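Local coordinates for sensor protein, Kinase (Polaromonas sp. JS666, PDB 3GRC), which is probably part of a sensor histidine kinase of two-component signalling, with a CheY-like receiver domain that would accept a phosphoryl group, at residues R8-E13 with R49-M54; L24-G29 with N115-S120; V56-P61 with V85-A90. One frame throughout, in Å; residues are numbered along the deposited sequence.

Interaction 1 of 3, residues R8-E13 with R49-M54; sequences RILICE and RPYAAM
Ile9 pairs with Ala53 and Leu10 with Met54 as strands 8-12 and 53-56 run parallel. Leu10 N donates to Ala53 O at 2.9 Å. One step earlier, Ala52 N donates to Arg8 O at 2.8 Å, so the pairing already starts in the loop before strand 53-56. Ile9 and Ala53 face the same way, and Ile9 CD1 meets Ala53 CB at 3.8 Å. Leu10 and Met54, a selenomethionine, lie on the other face, where Leu10 CD2 comes 4.3 Å from Met54 SE.

This is the central parallel sheet of the CheY-like receiver fold, a three-layer alpha/beta/alpha sandwich. Helix 16-28 covers the Ile9 face, with Leu26 on Ile9. Helices 39-48 and 65-73 cover the Leu10 and Met54 face.

At the N-terminal end of the strands the packing turns aromatic and charged. Leu10 CB sits over the centre of one face of the Tyr51 ring, a CH-pi contact only 10° off the ring normal. The Arg8 aliphatic chain runs by the CD1-CE1 side of the ring, with Arg8 CD 3.5 Å from Tyr51 CE1. The Arg8 chain then bends at chi3 (-77°), which brings NE over the Arg49 guanidinium. The two guanidinium groups stack flat, with centres 3.5 Å apart and planes at 12°. They are like charges and do not bond to each other. Asp34 forms a salt bridge to Arg8 NH1, and its charge probably eases the repulsion. Asp34 also bonds to Tyr51 OH, and Gln45 is a further partner of that hydroxyl.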
ATOM      1  N   ARG A   8     -10.284  -5.821  -3.481  1.00 28.12           N
ATOM      2  CA  ARG A   8      -9.624  -6.029  -2.194  1.00 26.19           C
ATOM      3  C   ARG A   8      -8.242  -5.387  -2.071  1.00 23.89           C
ATOM      4  O   ARG A   8      -7.402  -5.507  -2.963  1.00 25.70           O
ATOM      5  CB  ARG A   8      -9.552  -7.528  -1.884  1.00 26.32           C
ATOM      6  CG  ARG A   8      -9.013  -7.853  -0.486  1.00 31.70           C
ATOM      7  CD  ARG A   8      -9.080  -9.358  -0.152  1.00 31.71           C
ATOM      8  NE  ARG A   8     -10.443  -9.745   0.181  1.00 36.27           N
ATOM      9  CZ  ARG A   8     -10.851 -10.155   1.374  1.00 34.87           C
ATOM     10  NH1 ARG A   8     -10.010 -10.256   2.385  1.00 34.79           N
ATOM     11  NH2 ARG A   8     -12.123 -10.446   1.555  1.00 38.78           N
ATOM     12  N   ILE A   9      -8.011  -4.705  -0.954  1.00 21.98           N
ATOM     13  CA  ILE A   9      -6.740  -4.023  -0.706  1.00 21.04           C
ATOM     14  C   ILE A   9      -5.909  -4.732   0.360  1.00 19.79           C
ATOM     15  O   ILE A   9      -6.445  -5.174   1.367  1.00 21.58           O
ATOM     16  CB  ILE A   9      -6.975  -2.582  -0.208  1.00 21.09           C
ATOM     17  CG1 ILE A   9      -7.881  -1.825  -1.180  1.00 21.01           C
ATOM     18  CG2 ILE A   9      -5.646  -1.865  -0.019  1.00 20.69           C
ATOM     19  CD1 ILE A   9      -7.346  -1.734  -2.575  1.00 21.80           C
ATOM     20  N   LEU A  10      -4.604  -4.853   0.143  1.00 18.59           N
ATOM     21  CA  LEU A  10      -3.751  -5.464   1.151  1.00 16.72           C
ATOM     22  C   LEU A  10      -3.066  -4.341   1.938  1.00 16.98           C
ATOM     23  O   LEU A  10      -2.261  -3.589   1.394  1.00 18.51           O
ATOM     24  CB  LEU A  10      -2.694  -6.367   0.518  1.00 17.81           C
ATOM     25  CG  LEU A  10      -1.652  -6.949   1.484  1.00 19.09           C
ATOM     26  CD1 LEU A  10      -2.297  -7.906   2.480  1.00 18.49           C
ATOM     27  CD2 LEU A  10      -0.588  -7.683   0.678  1.00 22.56           C
ATOM     28  N   ILE A  11      -3.414  -4.233   3.212  1.00 14.98           N
ATOM     29  CA  ILE A  11      -2.862  -3.227   4.105  1.00 16.26           C
ATOM     30  C   ILE A  11      -1.632  -3.745   4.844  1.00 16.73           C
ATOM     31  O   ILE A  11      -1.735  -4.671   5.644  1.00 19.09           O
ATOM     32  CB  ILE A  11      -3.888  -2.822   5.184  1.00 14.85           C
ATOM     33  CG1 ILE A  11      -5.171  -2.326   4.531  1.00 14.02           C
ATOM     34  CG2 ILE A  11      -3.282  -1.779   6.115  1.00 13.00           C
ATOM     35  CD1 ILE A  11      -6.285  -2.103   5.521  1.00 12.37           C
ATOM     36  N   CYS A  12      -0.477  -3.149   4.585  1.00 18.12           N
ATOM     37  CA  CYS A  12       0.745  -3.546   5.268  1.00 18.71           C
ATOM     38  C   CYS A  12       1.086  -2.375   6.169  1.00 20.31           C
ATOM     39  O   CYS A  12       1.578  -1.333   5.703  1.00 19.92           O
ATOM     40  CB  CYS A  12       1.871  -3.796   4.267  1.00 21.54           C
ATOM     41  SG  CYS A  12       3.471  -4.225   4.978  1.00 25.21           S
ATOM     42  N   GLU A  13       0.816  -2.549   7.461  1.00 19.25           N
ATOM     43  CA  GLU A  13       1.037  -1.493   8.439  1.00 19.34           C
ATOM     44  C   GLU A  13       1.520  -2.053   9.766  1.00 20.00           C
ATOM     45  O   GLU A  13       0.954  -3.002  10.306  1.00 18.10           O
ATOM     46  CB  GLU A  13      -0.272  -0.707   8.626  1.00 19.25           C
ATOM     47  CG  GLU A  13      -0.350   0.223   9.848  1.00 20.02           C
ATOM     48  CD  GLU A  13       0.635   1.377   9.809  1.00 19.68           C
ATOM     49  OE1 GLU A  13       0.585   2.182   8.866  1.00 22.25           O
ATOM     50  OE2 GLU A  13       1.457   1.480  10.731  1.00 25.73           O
ATOM     51  N   ARG A  49      -3.819 -14.514  -2.863  1.00 42.54           N
ATOM     52  CA  ARG A  49      -5.064 -14.130  -3.517  1.00 40.56           C
ATOM     53  C   ARG A  49      -4.957 -12.837  -4.311  1.00 39.72           C
ATOM     54  O   ARG A  49      -3.968 -12.119  -4.215  1.00 39.86           O
ATOM     55  CB  ARG A  49      -6.212 -14.035  -2.497  1.00 41.08           C
ATOM     56  CG  ARG A  49      -6.110 -12.933  -1.464  1.00 39.41           C
ATOM     57  CD  ARG A  49      -7.261 -13.021  -0.449  1.00 39.25           C
ATOM     58  NE  ARG A  49      -8.576 -12.832  -1.066  1.00 39.33           N
ATOM     59  CZ  ARG A  49      -9.745 -12.971  -0.435  1.00 39.27           C
ATOM     60  NH1 ARG A  49      -9.795 -13.309   0.850  1.00 36.76           N
ATOM     61  NH2 ARG A  49     -10.877 -12.773  -1.097  1.00 39.39           N
ATOM     62  N   PRO A  50      -5.974 -12.544  -5.134  1.00 39.45           N
ATOM     63  CA  PRO A  50      -6.005 -11.334  -5.959  1.00 38.42           C
ATOM     64  C   PRO A  50      -6.257 -10.068  -5.143  1.00 36.08           C
ATOM     65  O   PRO A  50      -7.176 -10.027  -4.318  1.00 37.13           O
ATOM     66  CB  PRO A  50      -7.146 -11.612  -6.943  1.00 39.00           C
ATOM     67  CG  PRO A  50      -7.183 -13.117  -7.021  1.00 40.04           C
ATOM     68  CD  PRO A  50      -7.019 -13.487  -5.571  1.00 40.10           C
ATOM     69  N   TYR A  51      -5.430  -9.051  -5.374  1.00 32.88           N
ATOM     70  CA  TYR A  51      -5.547  -7.759  -4.701  1.00 31.04           C
ATOM     71  C   TYR A  51      -5.533  -6.647  -5.744  1.00 29.75           C
ATOM     72  O   TYR A  51      -4.727  -6.679  -6.665  1.00 30.03           O
ATOM     73  CB  TYR A  51      -4.386  -7.544  -3.724  1.00 30.52           C
ATOM     74  CG  TYR A  51      -4.509  -8.331  -2.443  1.00 28.87           C
ATOM     75  CD1 TYR A  51      -5.500  -8.032  -1.510  1.00 26.40           C
ATOM     76  CD2 TYR A  51      -3.668  -9.414  -2.191  1.00 28.01           C
ATOM     77  CE1 TYR A  51      -5.654  -8.794  -0.367  1.00 26.56           C
ATOM     78  CE2 TYR A  51      -3.815 -10.187  -1.049  1.00 27.09           C
ATOM     79  CZ  TYR A  51      -4.810  -9.878  -0.141  1.00 26.86           C
ATOM     80  OH  TYR A  51      -4.969 -10.670   0.967  1.00 26.12           O
ATOM     81  N   ALA A  52      -6.431  -5.677  -5.605  1.00 28.09           N
ATOM     82  CA  ALA A  52      -6.494  -4.553  -6.535  1.00 26.81           C
ATOM     83  C   ALA A  52      -5.337  -3.594  -6.241  1.00 26.85           C
ATOM     84  O   ALA A  52      -4.851  -2.901  -7.140  1.00 27.04           O
ATOM     85  CB  ALA A  52      -7.813  -3.825  -6.392  1.00 24.72           C
ATOM     86  N   ALA A  53      -4.899  -3.554  -4.985  1.00 24.71           N
ATOM     87  CA  ALA A  53      -3.815  -2.673  -4.604  1.00 24.05           C
ATOM     88  C   ALA A  53      -3.320  -2.955  -3.191  1.00 24.77           C
ATOM     89  O   ALA A  53      -3.912  -3.724  -2.449  1.00 24.83           O
ATOM     90  CB  ALA A  53      -4.269  -1.224  -4.710  1.00 24.42           C
HETATM   91  N   MSE A  54      -2.209  -2.329  -2.840  1.00 24.54           N
HETATM   92  CA  MSE A  54      -1.597  -2.448  -1.519  1.00 24.55           C
HETATM   93  C   MSE A  54      -1.279  -1.064  -0.980  1.00 23.61           C
HETATM   94  O   MSE A  54      -0.941  -0.151  -1.744  1.00 24.34           O
HETATM   95  CB  MSE A  54      -0.277  -3.250  -1.583  1.00 28.21           C
HETATM   96  CG  MSE A  54       0.535  -3.280  -0.277  1.00 34.53           C
HETATM   97 SE   MSE A  54       2.095  -4.505  -0.397  1.00 41.64          SE
HETATM   98  CE  MSE A  54       2.689  -4.306   1.489  1.00 39.67           C
TER

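Interaction 2 of 3, residues L24-G29 with N115-S120; sequences LMLEKG and NLLILS
Ile118 and Leu117 of helix 114-128 pack against Met25, Leu26 and Gly29 at the end of helix 16-28. In the CheY-like fold the first and last helices lie side by side on one face of the sheet, and this is part of their contact. The axes of helix 24-28 and helix 115-120 approach to 10.2 Å and cross at -62°.

Apolar contacts between side chains come first. Leu117 CD2 touches both Met25 and Leu26. Leu117 CD2 is 4.1 Å from Met25 SE (a selenomethionine) and 4.2 Å from Leu26 CD2. Leu117 crosses each of these side chains at about a right angle. Leu26 CD2 also meets Ile118 CD1, at 3.9 Å. Behind this group, Leu26 reaches Ile9 and Ile11 of strand 8-12, and Leu117 reaches Leu108 of strand 106-108.

Contacts of side chain on backbone come second. Ile118 CD1 rests 3.8 Å from Met25 O, the carbonyl that also accepts from Gly29 N. Ile118 CG2, anti to its own backbone N, lies 4.2 Å from Gly29 CA. Gly29 is where the chain leaves the helix, and it has no side chain to hold Ile118 off.

Buried Ser120 folds its hydroxyl back on its own helix: Ser120 OG donates to Leu116 O at 2.8 Å, from the opposite face of that carbonyl plane to Ser120 N.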
ATOM      1  N   LEU A  24     -11.080   0.039   8.325  1.00 16.75           N
ATOM      2  CA  LEU A  24     -12.388   0.695   8.449  1.00 16.59           C
ATOM      3  C   LEU A  24     -12.648   1.797   7.408  1.00 18.74           C
ATOM      4  O   LEU A  24     -13.757   1.875   6.878  1.00 18.38           O
ATOM      5  CB  LEU A  24     -12.565   1.259   9.860  1.00 15.06           C
ATOM      6  CG  LEU A  24     -12.627   0.144  10.903  1.00 16.81           C
ATOM      7  CD1 LEU A  24     -12.465   0.733  12.313  1.00 13.29           C
ATOM      8  CD2 LEU A  24     -13.956  -0.616  10.741  1.00 16.23           C
HETATM    9  N   MSE A  25     -11.654   2.649   7.123  1.00 17.28           N
HETATM   10  CA  MSE A  25     -11.811   3.709   6.093  1.00 20.46           C
HETATM   11  C   MSE A  25     -12.036   3.092   4.698  1.00 19.68           C
HETATM   12  O   MSE A  25     -12.844   3.575   3.900  1.00 20.19           O
HETATM   13  CB  MSE A  25     -10.551   4.598   5.990  1.00 21.95           C
HETATM   14  CG  MSE A  25     -10.260   5.518   7.134  1.00 24.20           C
HETATM   15 SE   MSE A  25      -8.674   6.606   6.720  1.00 30.49          SE
HETATM   16  CE  MSE A  25      -8.869   7.799   8.267  1.00 25.87           C
ATOM     17  N   LEU A  26     -11.286   2.042   4.401  1.00 17.36           N
ATOM     18  CA  LEU A  26     -11.404   1.402   3.107  1.00 19.37           C
ATOM     19  C   LEU A  26     -12.796   0.822   2.908  1.00 21.65           C
ATOM     20  O   LEU A  26     -13.369   0.918   1.817  1.00 21.53           O
ATOM     21  CB  LEU A  26     -10.349   0.311   2.959  1.00 18.51           C
ATOM     22  CG  LEU A  26      -8.954   0.902   2.793  1.00 21.93           C
ATOM     23  CD1 LEU A  26      -7.913  -0.184   2.457  1.00 20.65           C
ATOM     24  CD2 LEU A  26      -9.035   1.917   1.689  1.00 22.90           C
ATOM     25  N   GLU A  27     -13.330   0.230   3.968  1.00 21.50           N
ATOM     26  CA  GLU A  27     -14.660  -0.348   3.918  1.00 24.76           C
ATOM     27  C   GLU A  27     -15.659   0.772   3.587  1.00 25.51           C
ATOM     28  O   GLU A  27     -16.531   0.596   2.749  1.00 24.29           O
ATOM     29  CB  GLU A  27     -15.021  -1.017   5.251  1.00 26.01           C
ATOM     30  CG  GLU A  27     -16.440  -1.600   5.287  1.00 33.16           C
ATOM     31  CD  GLU A  27     -16.723  -2.394   6.553  1.00 37.39           C
ATOM     32  OE1 GLU A  27     -16.578  -1.835   7.659  1.00 37.82           O
ATOM     33  OE2 GLU A  27     -17.093  -3.585   6.440  1.00 42.48           O
ATOM     34  N   LYS A  28     -15.540   1.926   4.229  1.00 25.54           N
ATOM     35  CA  LYS A  28     -16.466   3.005   3.898  1.00 28.94           C
ATOM     36  C   LYS A  28     -16.344   3.372   2.412  1.00 28.62           C
ATOM     37  O   LYS A  28     -17.331   3.714   1.772  1.00 30.77           O
ATOM     38  CB  LYS A  28     -16.195   4.238   4.755  1.00 29.63           C
ATOM     39  CG  LYS A  28     -16.594   4.073   6.204  1.00 32.81           C
ATOM     40  CD  LYS A  28     -18.081   3.853   6.336  1.00 34.03           C
ATOM     41  CE  LYS A  28     -18.509   3.975   7.784  1.00 36.99           C
ATOM     42  NZ  LYS A  28     -19.948   3.644   7.959  1.00 39.00           N
ATOM     43  N   GLY A  29     -15.135   3.279   1.869  1.00 27.15           N
ATOM     44  CA  GLY A  29     -14.912   3.622   0.478  1.00 24.56           C
ATOM     45  C   GLY A  29     -15.218   2.529  -0.535  1.00 24.74           C
ATOM     46  O   GLY A  29     -14.895   2.679  -1.714  1.00 26.63           O
ATOM     47  N   ASN A 115     -10.259  11.267   2.144  1.00 22.19           N
ATOM     48  CA  ASN A 115     -10.711  11.517   0.779  1.00 23.00           C
ATOM     49  C   ASN A 115      -9.595  11.268  -0.221  1.00 21.77           C
ATOM     50  O   ASN A 115      -9.806  10.636  -1.259  1.00 22.83           O
ATOM     51  CB  ASN A 115     -11.204  12.957   0.650  1.00 21.70           C
ATOM     52  CG  ASN A 115     -12.392  13.227   1.535  1.00 24.31           C
ATOM     53  OD1 ASN A 115     -13.455  12.633   1.353  1.00 25.69           O
ATOM     54  ND2 ASN A 115     -12.221  14.111   2.517  1.00 26.14           N
ATOM     55  N   LEU A 116      -8.407  11.773   0.092  1.00 23.31           N
ATOM     56  CA  LEU A 116      -7.273  11.597  -0.801  1.00 20.97           C
ATOM     57  C   LEU A 116      -6.915  10.116  -0.844  1.00 20.48           C
ATOM     58  O   LEU A 116      -6.525   9.605  -1.877  1.00 19.18           O
ATOM     59  CB  LEU A 116      -6.078  12.444  -0.340  1.00 21.44           C
ATOM     60  CG  LEU A 116      -4.836  12.508  -1.253  1.00 24.58           C
ATOM     61  CD1 LEU A 116      -5.204  12.958  -2.649  1.00 24.44           C
ATOM     62  CD2 LEU A 116      -3.807  13.463  -0.643  1.00 26.21           C
ATOM     63  N   LEU A 117      -7.086   9.408   0.270  1.00 20.31           N
ATOM     64  CA  LEU A 117      -6.763   7.981   0.272  1.00 18.30           C
ATOM     65  C   LEU A 117      -7.621   7.191  -0.699  1.00 18.15           C
ATOM     66  O   LEU A 117      -7.105   6.416  -1.504  1.00 18.65           O
ATOM     67  CB  LEU A 117      -6.930   7.369   1.666  1.00 16.16           C
ATOM     68  CG  LEU A 117      -6.821   5.833   1.735  1.00 17.16           C
ATOM     69  CD1 LEU A 117      -5.430   5.397   1.329  1.00 16.04           C
ATOM     70  CD2 LEU A 117      -7.135   5.352   3.148  1.00 16.82           C
ATOM     71  N   ILE A 118      -8.934   7.372  -0.602  1.00 17.97           N
ATOM     72  CA  ILE A 118      -9.864   6.645  -1.453  1.00 19.42           C
ATOM     73  C   ILE A 118      -9.678   7.071  -2.912  1.00 18.73           C
ATOM     74  O   ILE A 118      -9.596   6.230  -3.800  1.00 21.62           O
ATOM     75  CB  ILE A 118     -11.316   6.879  -0.984  1.00 18.54           C
ATOM     76  CG1 ILE A 118     -11.422   6.600   0.530  1.00 21.31           C
ATOM     77  CG2 ILE A 118     -12.274   5.973  -1.760  1.00 19.32           C
ATOM     78  CD1 ILE A 118     -11.013   5.185   0.968  1.00 19.54           C
ATOM     79  N   LEU A 119      -9.563   8.372  -3.140  1.00 19.63           N
ATOM     80  CA  LEU A 119      -9.367   8.899  -4.486  1.00 21.75           C
ATOM     81  C   LEU A 119      -8.095   8.311  -5.098  1.00 22.28           C
ATOM     82  O   LEU A 119      -8.120   7.791  -6.217  1.00 23.27           O
ATOM     83  CB  LEU A 119      -9.269  10.424  -4.457  1.00 19.31           C
ATOM     84  CG  LEU A 119      -8.989  11.093  -5.807  1.00 22.19           C
ATOM     85  CD1 LEU A 119     -10.101  10.739  -6.803  1.00 21.21           C
ATOM     86  CD2 LEU A 119      -8.895  12.599  -5.623  1.00 22.65           C
ATOM     87  N   SER A 120      -6.994   8.387  -4.350  1.00 22.85           N
ATOM     88  CA  SER A 120      -5.706   7.854  -4.794  1.00 22.40           C
ATOM     89  C   SER A 120      -5.771   6.361  -5.135  1.00 23.21           C
ATOM     90  O   SER A 120      -5.234   5.943  -6.155  1.00 25.02           O
ATOM     91  CB  SER A 120      -4.623   8.086  -3.734  1.00 21.84           C
ATOM     92  OG  SER A 120      -4.332   9.464  -3.565  1.00 22.34           O
TER

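Interaction 3 of 3, residues V56-P61 with V85-A90; sequences VDLNLP and VVSANA
Val56 O accepts from Val86 N at 2.9 Å, which joins the ends of parallel strands 53-56 and 82-86. The remaining bonds involve side chains, backbone N-H groups and a water.

Asp57 OD1 has two clear donors. Asn59 N gives to Asp57 OD1 at 3.1 Å, from well above the carboxylate plane, and closes an Asx turn. A water gives to Asp57 OD1 at 2.8 Å. The same water accepts from Ala88 N at 3.0 Å and so bridges the two segments. Lys110 makes a long, weak ion pair with OD1. Asp57 OD2 takes a weak bond from Asp14 N.

Asn59 ND2 donates to Asn89 OD1 at 3.0 Å. The bond lies in the plane of the Asn89 carbonyl, and the two amides are nearly perpendicular, at 86°.

Leu58 fills the apolar side. Leu58 CD1 is pressed against Val85 CG1 at 3.4 Å, tighter than usual, and Leu58 CD2 lies 3.6 Å from Asn89 O. Its CB packs on Ser87.

Asp57 just after strand 53-56, Ser87 near the end of strand 82-86, and Lys110 nearby match the phosphorylation site of CheY-like receiver domains, where the aspartate is the phosphoacceptor.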
ATOM      1  N   VAL A  56       1.243   0.797   1.683  1.00 19.37           N
ATOM      2  CA  VAL A  56       2.492   0.485   2.357  1.00 19.05           C
ATOM      3  C   VAL A  56       3.016   1.514   3.342  1.00 19.79           C
ATOM      4  O   VAL A  56       3.164   2.692   3.032  1.00 19.21           O
ATOM      5  CB  VAL A  56       3.606   0.222   1.335  1.00 21.83           C
ATOM      6  CG1 VAL A  56       4.924  -0.079   2.052  1.00 22.03           C
ATOM      7  CG2 VAL A  56       3.203  -0.923   0.438  1.00 26.04           C
ATOM      8  N   ASP A  57       3.310   1.034   4.538  1.00 21.13           N
ATOM      9  CA  ASP A  57       3.872   1.854   5.594  1.00 23.66           C
ATOM     10  C   ASP A  57       5.377   1.827   5.343  1.00 26.13           C
ATOM     11  O   ASP A  57       5.963   0.759   5.183  1.00 26.84           O
ATOM     12  CB  ASP A  57       3.553   1.220   6.948  1.00 23.67           C
ATOM     13  CG  ASP A  57       4.184   1.960   8.113  1.00 28.82           C
ATOM     14  OD1 ASP A  57       4.725   3.075   7.907  1.00 27.50           O
ATOM     15  OD2 ASP A  57       4.119   1.419   9.249  1.00 33.09           O
ATOM     16  N   LEU A  58       6.003   2.991   5.300  1.00 28.06           N
ATOM     17  CA  LEU A  58       7.432   3.055   5.062  1.00 32.24           C
ATOM     18  C   LEU A  58       8.261   2.556   6.244  1.00 35.40           C
ATOM     19  O   LEU A  58       9.330   1.979   6.059  1.00 34.98           O
ATOM     20  CB  LEU A  58       7.826   4.483   4.719  1.00 32.03           C
ATOM     21  CG  LEU A  58       8.348   4.730   3.305  1.00 36.21           C
ATOM     22  CD1 LEU A  58       7.437   4.084   2.272  1.00 35.38           C
ATOM     23  CD2 LEU A  58       8.455   6.227   3.079  1.00 35.16           C
ATOM     24  N   ASN A  59       7.754   2.755   7.456  1.00 38.73           N
ATOM     25  CA  ASN A  59       8.472   2.345   8.664  1.00 42.70           C
ATOM     26  C   ASN A  59       8.091   0.970   9.209  1.00 44.23           C
ATOM     27  O   ASN A  59       7.415   0.868  10.230  1.00 44.48           O
ATOM     28  CB  ASN A  59       8.264   3.394   9.753  1.00 44.61           C
ATOM     29  CG  ASN A  59       8.726   4.772   9.323  1.00 47.64           C
ATOM     30  OD1 ASN A  59       9.916   4.994   9.091  1.00 50.74           O
ATOM     31  ND2 ASN A  59       7.788   5.703   9.201  1.00 48.64           N
ATOM     32  N   LEU A  60       8.535  -0.085   8.537  1.00 45.42           N
ATOM     33  CA  LEU A  60       8.235  -1.447   8.974  1.00 47.12           C
ATOM     34  C   LEU A  60       9.393  -2.030   9.788  1.00 49.45           C
ATOM     35  O   LEU A  60      10.545  -1.635   9.615  1.00 48.23           O
ATOM     36  CB  LEU A  60       7.968  -2.337   7.767  1.00 44.71           C
ATOM     37  CG  LEU A  60       6.884  -1.837   6.819  1.00 43.39           C
ATOM     38  CD1 LEU A  60       6.887  -2.682   5.564  1.00 40.73           C
ATOM     39  CD2 LEU A  60       5.533  -1.875   7.521  1.00 41.18           C
ATOM     40  N   PRO A  61       9.095  -2.994  10.676  1.00 52.66           N
ATOM     41  CA  PRO A  61      10.113  -3.639  11.522  1.00 54.26           C
ATOM     42  C   PRO A  61      11.220  -4.350  10.734  1.00 54.37           C
ATOM     43  O   PRO A  61      12.348  -3.861  10.682  1.00 54.52           O
ATOM     44  CB  PRO A  61       9.290  -4.601  12.382  1.00 54.47           C
ATOM     45  CG  PRO A  61       8.136  -4.964  11.475  1.00 54.99           C
ATOM     46  CD  PRO A  61       7.774  -3.628  10.861  1.00 53.85           C
ATOM     47  N   VAL A  85       1.695   4.539  -0.856  1.00 19.32           N
ATOM     48  CA  VAL A  85       2.447   4.594   0.390  1.00 18.02           C
ATOM     49  C   VAL A  85       1.662   5.480   1.358  1.00 19.25           C
ATOM     50  O   VAL A  85       1.201   6.559   0.980  1.00 20.00           O
ATOM     51  CB  VAL A  85       3.859   5.218   0.186  1.00 19.08           C
ATOM     52  CG1 VAL A  85       4.473   5.566   1.529  1.00 16.95           C
ATOM     53  CG2 VAL A  85       4.752   4.260  -0.553  1.00 20.18           C
ATOM     54  N   VAL A  86       1.490   5.007   2.589  1.00 18.26           N
ATOM     55  CA  VAL A  86       0.784   5.752   3.630  1.00 19.72           C
ATOM     56  C   VAL A  86       1.742   5.626   4.793  1.00 22.34           C
ATOM     57  O   VAL A  86       1.835   4.573   5.428  1.00 22.23           O
ATOM     58  CB  VAL A  86      -0.570   5.103   4.011  1.00 21.57           C
ATOM     59  CG1 VAL A  86      -1.273   5.964   5.064  1.00 20.01           C
ATOM     60  CG2 VAL A  86      -1.446   4.934   2.774  1.00 17.77           C
ATOM     61  N   SER A  87       2.468   6.702   5.063  1.00 23.04           N
ATOM     62  CA  SER A  87       3.469   6.665   6.100  1.00 26.35           C
ATOM     63  C   SER A  87       3.767   8.047   6.639  1.00 28.89           C
ATOM     64  O   SER A  87       3.534   9.053   5.966  1.00 30.54           O
ATOM     65  CB  SER A  87       4.741   6.021   5.525  1.00 23.58           C
ATOM     66  OG  SER A  87       5.715   5.810   6.511  1.00 25.01           O
ATOM     67  N   ALA A  88       4.298   8.076   7.857  1.00 31.44           N
ATOM     68  CA  ALA A  88       4.644   9.309   8.549  1.00 33.78           C
ATOM     69  C   ALA A  88       5.721  10.126   7.834  1.00 35.35           C
ATOM     70  O   ALA A  88       5.656  11.355   7.763  1.00 37.30           O
ATOM     71  CB  ALA A  88       5.096   8.977   9.965  1.00 33.78           C
ATOM     72  N   ASN A  89       6.721   9.441   7.310  1.00 34.75           N
ATOM     73  CA  ASN A  89       7.795  10.123   6.609  1.00 34.70           C
ATOM     74  C   ASN A  89       7.627   9.866   5.106  1.00 33.55           C
ATOM     75  O   ASN A  89       8.596   9.567   4.403  1.00 32.63           O
ATOM     76  CB  ASN A  89       9.144   9.588   7.100  1.00 36.56           C
ATOM     77  CG  ASN A  89       9.211   9.474   8.622  1.00 39.50           C
ATOM     78  OD1 ASN A  89       8.728   8.503   9.209  1.00 40.76           O
ATOM     79  ND2 ASN A  89       9.799  10.471   9.265  1.00 39.75           N
ATOM     80  N   ALA A  90       6.391   9.994   4.624  1.00 32.08           N
ATOM     81  CA  ALA A  90       6.077   9.749   3.221  1.00 32.69           C
ATOM     82  C   ALA A  90       6.742  10.713   2.260  1.00 34.21           C
ATOM     83  O   ALA A  90       7.315  10.301   1.253  1.00 33.47           O
ATOM     84  CB  ALA A  90       4.582   9.783   3.016  1.00 30.93           C
TER
HETATM   85  O   HOH W   1       4.246   5.466   9.235  1.00 27.12           O

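How the interactions relate
Interactions 1 and 3 both use strand 53-56: interaction 1 joins it to 8-12 and interaction 3 to 82-86. Their centres are about 15 Å apart, on opposite sides of the chain's centre. Interaction 1 mixes sheet pairing with a charged, partly open end. Interaction 3 is a buried contact that gathers polar groups and water at the probable active site. Cys12 O and Asp57 N probably bond between them. Interaction 2 lies farther out, is partly buried and is held by van der Waals packing, mostly of apolar side chains, with no polar bond between its two segments. It packs on the sheet through Leu26, which touches Ile9 and Ile11, and through Leu117, which touches Val86.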